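PDB 3W5M: alpha-L-rhamnosidase from Streptomyces avermitilis, which hydrolyses terminal non-reducing alpha-L-rhamnose residues, releasing rhamnose from citrus flavonoids and gum arabic, and carries a calcium-dependent rhamnose-binding module. Local coordinates for residues A42-V47 with R91-D96; T84-S89 with S106-G111; K314-A319 with V405-G410. All blocks are in the same frame, centred on the assembly; numbering follows the deposited sequence.

Interaction 1: A42-V47 with R91-D96; sequences AYQVRV and RVWDAD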
loop_
_atom_site.group_PDB
_atom_site.type_symbol
_atom_site.label_atom_id
_atom_site.label_comp_id
_atom_site.label_asym_id
_atom_site.label_seq_id
_atom_site.Cartn_x
_atom_site.Cartn_y
_atom_site.Cartn_z
ATOM N N ALA A 42 -21.837 0.509 -34.368
ATOM C CA ALA A 42 -22.559 -0.593 -33.721
ATOM C C ALA A 42 -21.612 -1.630 -33.177
ATOM O O ALA A 42 -20.464 -1.691 -33.616
ATOM C CB ALA A 42 -23.527 -1.233 -34.725
ATOM N N TYR A 43 -22.088 -2.463 -32.248
ATOM C CA TYR A 43 -21.305 -3.616 -31.783
ATOM C C TYR A 43 -22.212 -4.809 -31.585
ATOM O O TYR A 43 -23.422 -4.663 -31.498
ATOM C CB TYR A 43 -20.581 -3.307 -30.457
ATOM C CG TYR A 43 -21.513 -3.063 -29.277
ATOM C CD1 TYR A 43 -22.001 -4.134 -28.516
ATOM C CD2 TYR A 43 -21.887 -1.768 -28.903
ATOM C CE1 TYR A 43 -22.843 -3.930 -27.437
ATOM C CE2 TYR A 43 -22.733 -1.557 -27.808
ATOM C CZ TYR A 43 -23.219 -2.647 -27.095
ATOM O OH TYR A 43 -24.048 -2.470 -26.006
ATOM N N GLN A 44 -21.614 -5.980 -31.484
ATOM C CA GLN A 44 -22.347 -7.176 -31.144
ATOM C C GLN A 44 -21.485 -8.058 -30.307
ATOM O O GLN A 44 -20.387 -8.437 -30.732
ATOM C CB GLN A 44 -22.765 -7.943 -32.409
ATOM C CG GLN A 44 -23.364 -9.323 -32.144
ATOM C CD GLN A 44 -23.797 -10.030 -33.422
ATOM O OE1 GLN A 44 -23.350 -9.677 -34.515
ATOM N NE2 GLN A 44 -24.647 -11.054 -33.284
ATOM N N VAL A 45 -22.002 -8.439 -29.131
ATOM C CA VAL A 45 -21.277 -9.316 -28.235
ATOM C C VAL A 45 -21.924 -10.690 -28.158
ATOM O O VAL A 45 -23.133 -10.803 -28.054
ATOM C CB VAL A 45 -21.181 -8.713 -26.807
ATOM C CG1 VAL A 45 -20.542 -9.716 -25.846
ATOM C CG2 VAL A 45 -20.444 -7.379 -26.836
ATOM N N ARG A 46 -21.109 -11.727 -28.217
ATOM C CA ARG A 46 -21.607 -13.078 -27.963
ATOM C C ARG A 46 -20.860 -13.695 -26.821
ATOM O O ARG A 46 -19.665 -13.478 -26.691
ATOM C CB ARG A 46 -21.407 -13.960 -29.179
ATOM C CG ARG A 46 -22.248 -13.584 -30.367
ATOM C CD ARG A 46 -21.804 -14.462 -31.511
ATOM N NE ARG A 46 -22.770 -14.430 -32.598
ATOM C CZ ARG A 46 -22.584 -15.032 -33.765
ATOM N NH1 ARG A 46 -21.459 -15.708 -34.007
ATOM N NH2 ARG A 46 -23.524 -14.936 -34.686
ATOM N N VAL A 47 -21.575 -14.476 -26.013
ATOM C CA VAL A 47 -21.013 -15.182 -24.873
ATOM C C VAL A 47 -21.512 -16.618 -24.951
ATOM O O VAL A 47 -22.697 -16.846 -25.219
ATOM C CB VAL A 47 -21.477 -14.564 -23.515
ATOM C CG1 VAL A 47 -20.755 -15.224 -22.352
ATOM C CG2 VAL A 47 -21.303 -13.056 -23.485
ATOM N N ARG A 91 -17.636 -8.028 -32.269
ATOM C CA ARG A 91 -17.341 -7.454 -33.574
ATOM C C ARG A 91 -18.057 -6.134 -33.623
ATOM O O ARG A 91 -19.010 -5.904 -32.876
ATOM C CB ARG A 91 -17.775 -8.367 -34.740
ATOM C CG ARG A 91 -19.266 -8.623 -34.836
ATOM C CD ARG A 91 -19.602 -9.113 -36.235
ATOM N NE ARG A 91 -20.990 -9.533 -36.336
ATOM C CZ ARG A 91 -21.483 -10.212 -37.366
ATOM N NH1 ARG A 91 -20.679 -10.545 -38.370
ATOM N NH2 ARG A 91 -22.772 -10.552 -37.383
ATOM N N VAL A 92 -17.564 -5.238 -34.466
ATOM C CA VAL A 92 -18.130 -3.908 -34.550
ATOM C C VAL A 92 -18.335 -3.530 -36.007
ATOM O O VAL A 92 -17.748 -4.145 -36.914
ATOM C CB VAL A 92 -17.175 -2.860 -33.922
ATOM C CG1 VAL A 92 -16.902 -3.158 -32.452
ATOM C CG2 VAL A 92 -15.870 -2.811 -34.698
ATOM N N TRP A 93 -19.136 -2.495 -36.197
ATOM C CA TRP A 93 -19.375 -1.867 -37.484
ATOM C C TRP A 93 -18.813 -0.447 -37.444
ATOM O O TRP A 93 -19.124 0.331 -36.525
ATOM C CB TRP A 93 -20.880 -1.839 -37.785
ATOM C CG TRP A 93 -21.445 -3.216 -38.086
ATOM C CD1 TRP A 93 -21.738 -3.729 -39.330
ATOM C CD2 TRP A 93 -21.781 -4.256 -37.139
ATOM N NE1 TRP A 93 -22.220 -5.014 -39.209
ATOM C CE2 TRP A 93 -22.257 -5.360 -37.880
ATOM C CE3 TRP A 93 -21.726 -4.357 -35.738
ATOM C CZ2 TRP A 93 -22.670 -6.558 -37.263
ATOM C CZ3 TRP A 93 -22.132 -5.540 -35.133
ATOM C CH2 TRP A 93 -22.608 -6.620 -35.890
ATOM N N ASP A 94 -17.973 -0.115 -38.425
ATOM C CA ASP A 94 -17.458 1.256 -38.566
ATOM C C ASP A 94 -18.577 2.203 -39.012
ATOM O O ASP A 94 -19.699 1.768 -39.224
ATOM C CB ASP A 94 -16.246 1.300 -39.510
ATOM C CG ASP A 94 -16.545 0.715 -40.893
ATOM O OD1 ASP A 94 -17.679 0.885 -41.393
ATOM O OD2 ASP A 94 -15.638 0.083 -41.484
ATOM N N ALA A 95 -18.273 3.486 -39.169
ATOM C CA ALA A 95 -19.290 4.489 -39.512
ATOM C C ALA A 95 -19.904 4.329 -40.918
ATOM O O ALA A 95 -20.895 4.973 -41.235
ATOM C CB ALA A 95 -18.725 5.886 -39.335
ATOM N N ASP A 96 -19.315 3.473 -41.751
ATOM C CA ASP A 96 -19.881 3.168 -43.073
ATOM C C ASP A 96 -20.850 1.994 -43.038
ATOM O O ASP A 96 -21.840 1.979 -43.772
ATOM C CB ASP A 96 -18.769 2.919 -44.085
ATOM C CG ASP A 96 -17.956 4.170 -44.359
ATOM O OD1 ASP A 96 -18.522 5.280 -44.240
ATOM O OD2 ASP A 96 -16.754 4.052 -44.682
#
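Gln44 and Arg91, facing each other across two antiparallel strands, run side by side in the same direction, and a single amide oxygen takes two bonds from the guanidinium. Arg91 offers its NE flank: NE lies 3.0 Å and NH2 3.1 Å from Gln44 OE1, which sits at the guanidinium edge, close to its plane, while the amide plane is turned 41° from that of the guanidinium. The glutamine chain is extended, with CG anti to the backbone N (chi1 171°), and its NE2 donates a hydrogen bond to Asp61 OD1, so both ends of the amide are used. A glutamine suits this place because one flat group can accept from one strand and donate to Asp61. On the same face the Trp93 indole turns its edge to strand 40-48: CE3 meets Ala42 CB at 3.7 Å, and Gln44 OE1 lies at the ring edge, 3.4 Å from CH2. A small alanine lets this broad ring come close to the backbone. In the backbone, Trp93 N donates to Ala42 O at 3.0 Å, and Gln44 and Arg91 exchange a pair of bonds. The opposite face bears Tyr43 and Val92. In the four-stranded antiparallel sheet of the N-terminal immunoglobulin-like domain, strand 40-48 lies between 85-94 and 60-66; strand 26-32 covers Val92 through Trp29 and Met31, while Trp102 of a loop packs on Gln44 and Arg91.

Interaction 2: T84-S89 with S106-G111; sequences TRYFWS and SWWETG
The Arg85 guanidinium lies flat on the Trp107 indole, planes 7° apart, across the beta hairpin of strands 85-94 and 106-110 in the N-terminal immunoglobulin-like domain, consistent with a fibronectin type III fold. CZ sits 3.5 Å from the centroid of the six-membered ring, almost on its normal, a cation-pi stack. The chain bends at chi3 (-66°), and both NE and NH2 donate to Glu109 OE1, each at 3.0 Å, a side-on salt bridge. Glu109 OE2 pairs with Arg320. Arginine suits this place because its flat cation can stack by its face while bonding by its edge; an alanine here would probably leave Glu109 OE1 without these two donors and open a gap over the Trp107 face.

Beyond this stack, Trp107 CB rests over the Phe87 ring. The other face of the sheet holds an aromatic cluster: Tyr86 CB stands over the six-membered ring of Trp108, 3.7 Å from its centroid, and in an offset edge-to-face pair Trp108 turns its edge toward the face of Trp88, planes at 63°. At the far end Thr110 OG1 takes the N-H of Thr84 at 2.9 Å and is also bonded to Lys81 O. Near Ser106 a water accepts from Trp88 NE1 at 3.2 Å and lies 2.8 Å from Ser106 OG.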
loop_
_atom_site.group_PDB
_atom_site.type_symbol
_atom_site.label_atom_id
_atom_site.label_comp_id
_atom_site.label_asym_id
_atom_site.label_seq_id
_atom_site.Cartn_x
_atom_site.Cartn_y
_atom_site.Cartn_z
ATOM N N THR A 84 -17.837 -20.585 -13.229
ATOM C CA THR A 84 -18.046 -20.889 -14.639
ATOM C C THR A 84 -17.200 -20.045 -15.543
ATOM O O THR A 84 -17.118 -18.821 -15.360
ATOM C CB THR A 84 -19.527 -20.772 -14.985
ATOM O OG1 THR A 84 -20.235 -21.694 -14.167
ATOM C CG2 THR A 84 -19.810 -21.106 -16.468
ATOM N N ARG A 85 -16.560 -20.699 -16.514
ATOM C CA ARG A 85 -15.818 -19.954 -17.536
ATOM C C ARG A 85 -16.736 -19.506 -18.686
ATOM O O ARG A 85 -17.469 -20.319 -19.271
ATOM C CB ARG A 85 -14.602 -20.756 -18.024
ATOM C CG ARG A 85 -13.734 -20.007 -19.040
ATOM C CD ARG A 85 -12.387 -20.714 -19.249
ATOM N NE ARG A 85 -11.585 -20.674 -18.036
ATOM C CZ ARG A 85 -10.269 -20.862 -17.979
ATOM N NH1 ARG A 85 -9.587 -21.166 -19.084
ATOM N NH2 ARG A 85 -9.651 -20.769 -16.805
ATOM N N TYR A 86 -16.754 -18.208 -18.967
ATOM C CA TYR A 86 -17.552 -17.649 -20.040
ATOM C C TYR A 86 -16.664 -17.162 -21.166
ATOM O O TYR A 86 -15.809 -16.296 -20.963
ATOM C CB TYR A 86 -18.417 -16.493 -19.534
ATOM C CG TYR A 86 -19.505 -16.973 -18.607
ATOM C CD1 TYR A 86 -20.713 -17.474 -19.120
ATOM C CD2 TYR A 86 -19.322 -16.996 -17.225
ATOM C CE1 TYR A 86 -21.708 -17.944 -18.270
ATOM C CE2 TYR A 86 -20.325 -17.469 -16.370
ATOM C CZ TYR A 86 -21.512 -17.929 -16.900
ATOM O OH TYR A 86 -22.515 -18.386 -16.065
ATOM N N PHE A 87 -16.881 -17.712 -22.359
ATOM C CA PHE A 87 -16.112 -17.300 -23.530
ATOM C C PHE A 87 -16.870 -16.199 -24.242
ATOM O O PHE A 87 -18.115 -16.165 -24.225
ATOM C CB PHE A 87 -15.824 -18.488 -24.444
ATOM C CG PHE A 87 -14.882 -19.483 -23.853
ATOM C CD1 PHE A 87 -15.351 -20.483 -23.016
ATOM C CD2 PHE A 87 -13.514 -19.419 -24.123
ATOM C CE1 PHE A 87 -14.483 -21.410 -22.467
ATOM C CE2 PHE A 87 -12.635 -20.344 -23.581
ATOM C CZ PHE A 87 -13.124 -21.346 -22.755
ATOM N N TRP A 88 -16.130 -15.231 -24.772
ATOM C CA TRP A 88 -16.761 -14.138 -25.455
ATOM C C TRP A 88 -15.962 -13.609 -26.620
ATOM O O TRP A 88 -14.762 -13.796 -26.726
ATOM C CB TRP A 88 -17.157 -12.997 -24.497
ATOM C CG TRP A 88 -15.997 -12.156 -23.999
ATOM C CD1 TRP A 88 -15.046 -12.529 -23.119
ATOM C CD2 TRP A 88 -15.699 -10.812 -24.388
ATOM N NE1 TRP A 88 -14.141 -11.496 -22.936
ATOM C CE2 TRP A 88 -14.539 -10.424 -23.688
ATOM C CE3 TRP A 88 -16.317 -9.889 -25.246
ATOM C CZ2 TRP A 88 -13.980 -9.142 -23.805
ATOM C CZ3 TRP A 88 -15.748 -8.611 -25.391
ATOM C CH2 TRP A 88 -14.589 -8.252 -24.660
ATOM N N SER A 89 -16.682 -12.912 -27.473
ATOM C CA SER A 89 -16.154 -12.368 -28.683
ATOM C C SER A 89 -17.023 -11.182 -29.015
ATOM O O SER A 89 -18.202 -11.158 -28.694
ATOM C CB SER A 89 -16.241 -13.417 -29.793
ATOM O OG SER A 89 -15.444 -13.040 -30.899
ATOM N N SER A 106 -12.086 -14.787 -26.249
ATOM C CA SER A 106 -11.424 -14.597 -24.967
ATOM C C SER A 106 -12.342 -15.160 -23.887
ATOM O O SER A 106 -13.367 -15.757 -24.207
ATOM C CB SER A 106 -11.120 -13.110 -24.726
ATOM O OG SER A 106 -10.283 -12.979 -23.568
ATOM N N TRP A 107 -11.994 -14.991 -22.615
ATOM C CA TRP A 107 -12.844 -15.548 -21.577
ATOM C C TRP A 107 -12.698 -14.793 -20.262
ATOM O O TRP A 107 -11.688 -14.083 -20.040
ATOM C CB TRP A 107 -12.548 -17.060 -21.377
ATOM C CG TRP A 107 -11.113 -17.402 -21.016
ATOM C CD1 TRP A 107 -10.122 -17.836 -21.885
ATOM C CD2 TRP A 107 -10.510 -17.381 -19.703
ATOM N NE1 TRP A 107 -8.951 -18.047 -21.190
ATOM C CE2 TRP A 107 -9.160 -17.789 -19.854
ATOM C CE3 TRP A 107 -10.974 -17.048 -18.415
ATOM C CZ2 TRP A 107 -8.277 -17.878 -18.773
ATOM C CZ3 TRP A 107 -10.086 -17.128 -17.335
ATOM C CH2 TRP A 107 -8.750 -17.541 -17.523
ATOM N N TRP A 108 -13.722 -14.900 -19.418
ATOM C CA TRP A 108 -13.561 -14.615 -17.978
ATOM C C TRP A 108 -14.155 -15.781 -17.212
ATOM O O TRP A 108 -14.965 -16.529 -17.757
ATOM C CB TRP A 108 -14.192 -13.277 -17.571
ATOM C CG TRP A 108 -15.696 -13.283 -17.386
ATOM C CD1 TRP A 108 -16.385 -13.475 -16.221
ATOM C CD2 TRP A 108 -16.685 -13.062 -18.403
ATOM N NE1 TRP A 108 -17.742 -13.392 -16.448
ATOM C CE2 TRP A 108 -17.956 -13.131 -17.776
ATOM C CE3 TRP A 108 -16.621 -12.788 -19.780
ATOM C CZ2 TRP A 108 -19.146 -12.946 -18.481
ATOM C CZ3 TRP A 108 -17.803 -12.609 -20.484
ATOM C CH2 TRP A 108 -19.050 -12.678 -19.831
ATOM N N GLU A 109 -13.741 -15.961 -15.967
ATOM C CA GLU A 109 -14.278 -17.034 -15.161
ATOM C C GLU A 109 -14.791 -16.484 -13.839
ATOM O O GLU A 109 -14.080 -15.775 -13.131
ATOM C CB GLU A 109 -13.215 -18.131 -14.948
ATOM C CG GLU A 109 -13.736 -19.350 -14.200
ATOM C CD GLU A 109 -12.698 -20.457 -14.069
ATOM O OE1 GLU A 109 -12.090 -20.822 -15.099
ATOM O OE2 GLU A 109 -12.494 -20.985 -12.952
ATOM N N THR A 110 -16.041 -16.818 -13.502
ATOM C CA THR A 110 -16.606 -16.372 -12.235
ATOM C C THR A 110 -15.994 -17.123 -11.075
ATOM O O THR A 110 -15.552 -18.297 -11.199
ATOM C CB THR A 110 -18.145 -16.519 -12.224
ATOM O OG1 THR A 110 -18.496 -17.892 -12.445
ATOM C CG2 THR A 110 -18.745 -15.682 -13.314
ATOM N N GLY A 111 -15.962 -16.451 -9.928
ATOM C CA GLY A 111 -15.634 -17.123 -8.688
ATOM C C GLY A 111 -16.851 -17.736 -8.018
ATOM O O GLY A 111 -17.823 -18.154 -8.679
HETATM O O HOH W 1 -11.258 -11.099 -21.672
#

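Interaction 3: K314-A319 with V405-G410; sequences KKVSRA and VEYADG
Glu406 O is gripped by two consecutive backbone N-H groups, Ser317 N at 2.9 Å and Arg318 N at 3.3 Å, both arriving from the same face of its carbonyl plane; Ser317 OG adds a weak bond. With OG between the backbone N and the carbonyl carbon (chi1 58°), the short serine can reach back to the oxygen that its own N-H binds. Arg318 and Glu406 then run side by side, NH2 meeting OE2 at 3.1 Å in a salt bridge, while Arg318 NH1 bonds to Arg83 O.

On the apolar side Val316 CG2 touches Tyr407 CE1 at 3.5 Å, and its CG1 meets Val405 CG1. Lys315 O lies at the edge of the tyrosine ring and accepts from Ala408 N. Lys314, extended beyond CG, crosses Asp409 at about a right angle, and its NZ forms a salt bridge with Asp409 OD2 at 2.9 Å, using the oxygen's syn lone pair; NZ and Asp409 OD1 both also bond to Thr411 OG1. Tyr407 to Gly410 form a type I turn, closed by Gly410 N bonding to Tyr407 O. Two residues facing one, as Ser317 and Arg318 face Glu406, make a classic beta bulge at the end of an antiparallel strand pair.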
loop_
_atom_site.group_PDB
_atom_site.type_symbol
_atom_site.label_atom_id
_atom_site.label_comp_id
_atom_site.label_asym_id
_atom_site.label_seq_id
_atom_site.Cartn_x
_atom_site.Cartn_y
_atom_site.Cartn_z
ATOM N N LYS A 314 -8.725 -40.655 -12.053
ATOM C CA LYS A 314 -9.547 -40.289 -13.191
ATOM C C LYS A 314 -8.931 -39.073 -13.795
ATOM O O LYS A 314 -8.235 -38.324 -13.116
ATOM C CB LYS A 314 -10.950 -39.853 -12.752
ATOM C CG LYS A 314 -11.834 -40.916 -12.172
ATOM C CD LYS A 314 -13.158 -40.262 -11.840
ATOM C CE LYS A 314 -13.964 -41.138 -10.917
ATOM N NZ LYS A 314 -15.251 -40.471 -10.575
ATOM N N LYS A 315 -9.257 -38.834 -15.056
ATOM C CA LYS A 315 -8.789 -37.674 -15.778
ATOM C C LYS A 315 -9.411 -36.378 -15.197
ATOM O O LYS A 315 -10.625 -36.258 -15.106
ATOM C CB LYS A 315 -9.124 -37.842 -17.263
ATOM C CG LYS A 315 -8.892 -36.619 -18.133
ATOM C CD LYS A 315 -7.415 -36.253 -18.243
ATOM C CE LYS A 315 -7.199 -35.205 -19.326
ATOM N NZ LYS A 315 -7.495 -35.747 -20.682
ATOM N N VAL A 316 -8.551 -35.447 -14.794
ATOM C CA VAL A 316 -8.955 -34.135 -14.254
ATOM C C VAL A 316 -9.290 -33.212 -15.405
ATOM O O VAL A 316 -8.512 -33.081 -16.361
ATOM C CB VAL A 316 -7.824 -33.514 -13.402
ATOM C CG1 VAL A 316 -8.163 -32.093 -12.961
ATOM C CG2 VAL A 316 -7.508 -34.404 -12.210
ATOM N N SER A 317 -10.459 -32.584 -15.338
ATOM C CA SER A 317 -10.804 -31.572 -16.307
ATOM C C SER A 317 -10.414 -30.181 -15.814
ATOM O O SER A 317 -10.109 -29.311 -16.628
ATOM C CB SER A 317 -12.299 -31.636 -16.684
ATOM O OG SER A 317 -13.117 -31.480 -15.530
ATOM N N ARG A 318 -10.407 -29.968 -14.489
ATOM C CA ARG A 318 -10.127 -28.618 -13.945
ATOM C C ARG A 318 -9.922 -28.688 -12.437
ATOM O O ARG A 318 -10.542 -29.506 -11.769
ATOM C CB ARG A 318 -11.338 -27.733 -14.249
ATOM C CG ARG A 318 -11.164 -26.258 -14.027
ATOM C CD ARG A 318 -12.479 -25.560 -14.317
ATOM N NE ARG A 318 -13.386 -25.622 -13.170
ATOM C CZ ARG A 318 -14.455 -24.833 -13.034
ATOM N NH1 ARG A 318 -14.741 -23.933 -13.974
ATOM N NH2 ARG A 318 -15.238 -24.941 -11.961
ATOM N N ALA A 319 -9.045 -27.853 -11.885
ATOM C CA ALA A 319 -8.988 -27.716 -10.425
ATOM C C ALA A 319 -8.758 -26.252 -10.089
ATOM O O ALA A 319 -8.016 -25.551 -10.805
ATOM C CB ALA A 319 -7.911 -28.605 -9.787
ATOM N N VAL A 405 -11.892 -29.993 -7.389
ATOM C CA VAL A 405 -11.391 -30.723 -8.554
ATOM C C VAL A 405 -12.572 -31.306 -9.321
ATOM O O VAL A 405 -13.392 -32.021 -8.726
ATOM C CB VAL A 405 -10.499 -31.886 -8.106
ATOM C CG1 VAL A 405 -9.775 -32.461 -9.330
ATOM C CG2 VAL A 405 -9.518 -31.418 -7.023
ATOM N N GLU A 406 -12.662 -30.994 -10.608
ATOM C CA GLU A 406 -13.703 -31.530 -11.510
ATOM C C GLU A 406 -13.050 -32.586 -12.383
ATOM O O GLU A 406 -11.934 -32.392 -12.855
ATOM C CB GLU A 406 -14.257 -30.469 -12.446
ATOM C CG GLU A 406 -14.498 -29.095 -11.835
ATOM C CD GLU A 406 -15.894 -28.891 -11.262
ATOM O OE1 GLU A 406 -16.521 -29.866 -10.772
ATOM O OE2 GLU A 406 -16.357 -27.720 -11.285
ATOM N N TYR A 407 -13.777 -33.661 -12.633
ATOM C CA TYR A 407 -13.275 -34.772 -13.433
ATOM C C TYR A 407 -14.040 -34.859 -14.763
ATOM O O TYR A 407 -15.180 -34.380 -14.860
ATOM C CB TYR A 407 -13.350 -36.055 -12.600
ATOM C CG TYR A 407 -12.345 -36.057 -11.474
ATOM C CD1 TYR A 407 -10.988 -36.321 -11.729
ATOM C CD2 TYR A 407 -12.726 -35.765 -10.166
ATOM C CE1 TYR A 407 -10.050 -36.308 -10.712
ATOM C CE2 TYR A 407 -11.788 -35.751 -9.136
ATOM C CZ TYR A 407 -10.442 -36.027 -9.428
ATOM O OH TYR A 407 -9.486 -36.023 -8.433
ATOM N N ALA A 408 -13.387 -35.417 -15.789
ATOM C CA ALA A 408 -13.940 -35.471 -17.129
ATOM C C ALA A 408 -15.241 -36.263 -17.176
ATOM O O ALA A 408 -16.068 -35.986 -18.019
ATOM C CB ALA A 408 -12.926 -36.012 -18.162
ATOM N N ASP A 409 -15.443 -37.204 -16.257
ATOM C CA ASP A 409 -16.730 -37.934 -16.175
ATOM C C ASP A 409 -17.870 -37.127 -15.522
ATOM O O ASP A 409 -18.964 -37.665 -15.302
ATOM C CB ASP A 409 -16.582 -39.303 -15.481
ATOM C CG ASP A 409 -16.247 -39.187 -14.006
ATOM O OD1 ASP A 409 -16.084 -38.053 -13.496
ATOM O OD2 ASP A 409 -16.156 -40.231 -13.324
ATOM N N GLY A 410 -17.583 -35.866 -15.196
ATOM C CA GLY A 410 -18.543 -34.938 -14.592
ATOM C C GLY A 410 -18.617 -34.996 -13.075
ATOM O O GLY A 410 -19.413 -34.256 -12.480
HETATM O O HOH W 2 -12.978 -38.558 -15.511
#

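Interactions 1 and 2 are parts of one four-stranded antiparallel sheet in the N-terminal domain: both use strand 85-94, which pairs with 40-48 along one side and 106-110 along the other. Their centres are 19 Å apart, and they meet where Arg46 N lies 3.0 Å from Ser89 O, a probable hydrogen bond, and where Val47 packs on Tyr86. Interaction 3 belongs to a different domain, with its centre 18 Å from that of interaction 2. The two domains meet at Glu109, whose OE2 forms a salt bridge with Arg320 and a long, weak ion pair with Arg318 NH1, 3.8 Å away. Interactions 1 and 3 do not touch; their nearest atoms are about 13 Å apart. All three lie away from the catalytic and calcium sites.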